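PDB 3IAL: prolyl-tRNA synthetase from Giardia lamblia ATCC 50803, which probably catalyses the ATP-dependent attachment of L-proline to tRNA(Pro), passing through the activated intermediate prolyl-adenylate. Local coordinates for residues V225-V228 with R234-Q237. Sequence-based numbering, arbitrary orientation.
With PR8 (5'-O-[(R)-hydroxy{[(2S)-pyrrolidin-2-ylcarbonyl]oxy}phosphoryl]adenosine), chain H.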
loop_
_atom_site.group_PDB
_atom_site.type_symbol
_atom_site.label_atom_id
_atom_site.label_comp_id
_atom_site.label_asym_id
_atom_site.label_seq_id
_atom_site.Cartn_x
_atom_site.Cartn_y
_atom_site.Cartn_z
ATOM N N VAL B 225 24.803 1.970 6.222
ATOM C CA VAL B 225 24.061 0.724 6.165
ATOM C C VAL B 225 23.817 0.126 7.544
ATOM O O VAL B 225 24.520 0.438 8.510
ATOM C CB VAL B 225 24.813 -0.335 5.318
ATOM C CG1 VAL B 225 24.987 0.158 3.896
ATOM C CG2 VAL B 225 26.179 -0.700 5.958
ATOM N N SER B 226 22.807 -0.731 7.610
ATOM C CA SER B 226 22.572 -1.596 8.749
ATOM C C SER B 226 22.833 -3.026 8.293
ATOM O O SER B 226 22.054 -3.595 7.519
ATOM C CB SER B 226 21.144 -1.447 9.271
ATOM O OG SER B 226 20.948 -2.272 10.416
ATOM N N ASP B 227 23.956 -3.582 8.745
ATOM C CA ASP B 227 24.317 -4.969 8.473
ATOM C C ASP B 227 23.855 -5.855 9.630
ATOM O O ASP B 227 24.393 -5.769 10.729
ATOM C CB ASP B 227 25.835 -5.104 8.312
ATOM C CG ASP B 227 26.313 -4.749 6.933
ATOM O OD1 ASP B 227 25.488 -4.669 5.996
ATOM O OD2 ASP B 227 27.540 -4.579 6.775
ATOM N N VAL B 228 22.867 -6.704 9.377
ATOM C CA VAL B 228 22.233 -7.478 10.438
ATOM C C VAL B 228 22.806 -8.892 10.478
ATOM O O VAL B 228 22.786 -9.592 9.483
ATOM C CB VAL B 228 20.719 -7.552 10.230
ATOM C CG1 VAL B 228 20.079 -8.521 11.226
ATOM C CG2 VAL B 228 20.097 -6.158 10.346
ATOM N N ARG B 234 26.305 -15.102 8.676
ATOM C CA ARG B 234 26.499 -14.076 7.651
ATOM C C ARG B 234 25.714 -12.841 8.048
ATOM O O ARG B 234 24.756 -12.938 8.822
ATOM C CB ARG B 234 25.990 -14.525 6.289
ATOM C CG ARG B 234 26.596 -15.784 5.719
ATOM C CD ARG B 234 26.140 -15.938 4.269
ATOM N NE ARG B 234 26.380 -17.277 3.741
ATOM C CZ ARG B 234 25.648 -18.356 4.027
ATOM N NH1 ARG B 234 24.610 -18.283 4.860
ATOM N NH2 ARG B 234 25.967 -19.528 3.478
ATOM N N VAL B 235 26.112 -11.687 7.519
ATOM C CA VAL B 235 25.341 -10.451 7.696
ATOM C C VAL B 235 24.484 -10.165 6.452
ATOM O O VAL B 235 24.857 -10.506 5.325
ATOM C CB VAL B 235 26.237 -9.220 7.961
ATOM C CG1 VAL B 235 26.993 -9.371 9.273
ATOM C CG2 VAL B 235 27.195 -8.981 6.783
ATOM N N LEU B 236 23.351 -9.513 6.678
ATOM C CA LEU B 236 22.440 -9.125 5.624
ATOM C C LEU B 236 22.288 -7.609 5.646
ATOM O O LEU B 236 21.891 -7.050 6.668
ATOM C CB LEU B 236 21.084 -9.796 5.882
ATOM C CG LEU B 236 19.997 -9.626 4.821
ATOM C CD1 LEU B 236 20.441 -10.276 3.511
ATOM C CD2 LEU B 236 18.683 -10.219 5.314
ATOM N N GLN B 237 22.598 -6.936 4.537
ATOM C CA GLN B 237 22.397 -5.488 4.453
ATOM C C GLN B 237 20.907 -5.230 4.356
ATOM O O GLN B 237 20.267 -5.583 3.366
ATOM C CB GLN B 237 23.114 -4.852 3.258
ATOM C CG GLN B 237 22.939 -3.338 3.200
ATOM C CD GLN B 237 23.505 -2.708 1.947
ATOM O OE1 GLN B 237 24.623 -3.007 1.540
ATOM N NE2 GLN B 237 22.736 -1.816 1.335
HETATM C C PR8 H . 19.274 1.944 -2.650
HETATM N N PR8 H . 18.040 3.565 -3.949
HETATM O O PR8 H . 18.917 1.155 -3.527
HETATM P P PR8 H . 20.373 0.067 -1.448
HETATM N N1 PR8 H . 16.424 -8.740 -2.548
HETATM C C2 PR8 H . 15.854 -8.214 -1.469
HETATM N N3 PR8 H . 16.222 -7.028 -0.980
HETATM C C4 PR8 H . 17.186 -6.313 -1.556
HETATM C C5 PR8 H . 17.813 -6.836 -2.683
HETATM C C6 PR8 H . 17.410 -8.073 -3.179
HETATM N N6 PR8 H . 17.994 -8.585 -4.263
HETATM N N7 PR8 H . 18.727 -5.957 -3.074
HETATM C C8 PR8 H . 18.686 -4.921 -2.233
HETATM N N9 PR8 H . 17.751 -5.134 -1.296
HETATM C CA PR8 H . 18.828 3.404 -2.715
HETATM C CB PR8 H . 17.892 3.686 -1.552
HETATM C CD PR8 H . 16.794 4.233 -3.589
HETATM C CG PR8 H . 16.494 3.688 -2.186
HETATM C "C1'" PR8 H . 17.428 -4.185 -0.182
HETATM O O10 PR8 H . 20.078 1.647 -1.594
HETATM O O1P PR8 H . 21.298 -0.456 -2.486
HETATM C "C2'" PR8 H . 18.577 -4.067 0.849
HETATM O "O2'" PR8 H . 18.038 -4.007 2.179
HETATM O O2P PR8 H . 21.015 -0.102 0.015
HETATM C "C3'" PR8 H . 19.167 -2.712 0.539
HETATM O "O3'" PR8 H . 19.831 -2.183 1.690
HETATM C "C4'" PR8 H . 17.862 -1.977 0.296
HETATM O "O4'" PR8 H . 17.243 -2.827 -0.694
HETATM C "C5'" PR8 H . 18.164 -0.588 -0.223
HETATM O "O5'" PR8 H . 18.942 -0.665 -1.401
#
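The backbone O of Val-228 accepts a hydrogen bond from Leu-236 N at 2.9 Å and a CA-H...O contact from Val-235 CA at 3.2 Å. In return, Val-228 N donates to Leu-236 O at 2.9 Å. The two residues thus form an antiparallel hydrogen-bonded pair in the hairpin of strands 222-229 and 235-245, and their side chains share the sheet face packed on helix 276-285, where both touch Cys-280.

On the other face lie Asp-227 and Gln-237, a non-hydrogen-bonded pair. Asp-227 OD1 rests 3.6 Å from Gln-237 CB, reaching the aliphatic root of the glutamine rather than its amide; the carboxylate and amide planes are turned 39° apart. Charged partners hold both ends of this carboxylate: OD1 forms a salt bridge with Arg-211, OD2 with Arg-487. Arg-211 NH2 also bonds Gln-237 OE1, so one guanidinium nitrogen connects the acid to the amide.

Gln-237 reaches the bound prolyl-adenylate because its chain is extended, CG lying opposite the backbone N (chi1 -178°). Val-225 crosses it roughly at a right angle, setting CG1 3.8 Å from Gln-237 CD. The amide NE2 donates to O3' of the ligand at 2.9 Å, with the phosphate oxygen O2P a close neighbour, and also hydrogen-bonds a glycerol, probably from the crystallisation liquor. The backbone O of Gln-237 takes the ribose O2' hydroxyl at 3.0 Å and is also hydrogen-bonded by Arg-276.

Main-chain and side-chain groups of one strand residue thereby read the two ribose hydroxyls in this class II synthetase pocket. Arg-211 on OE1 probably favours the amide orientation that turns NE2 to the ligand, and Asp-227 probably steadies that arginine as a second-shell partner.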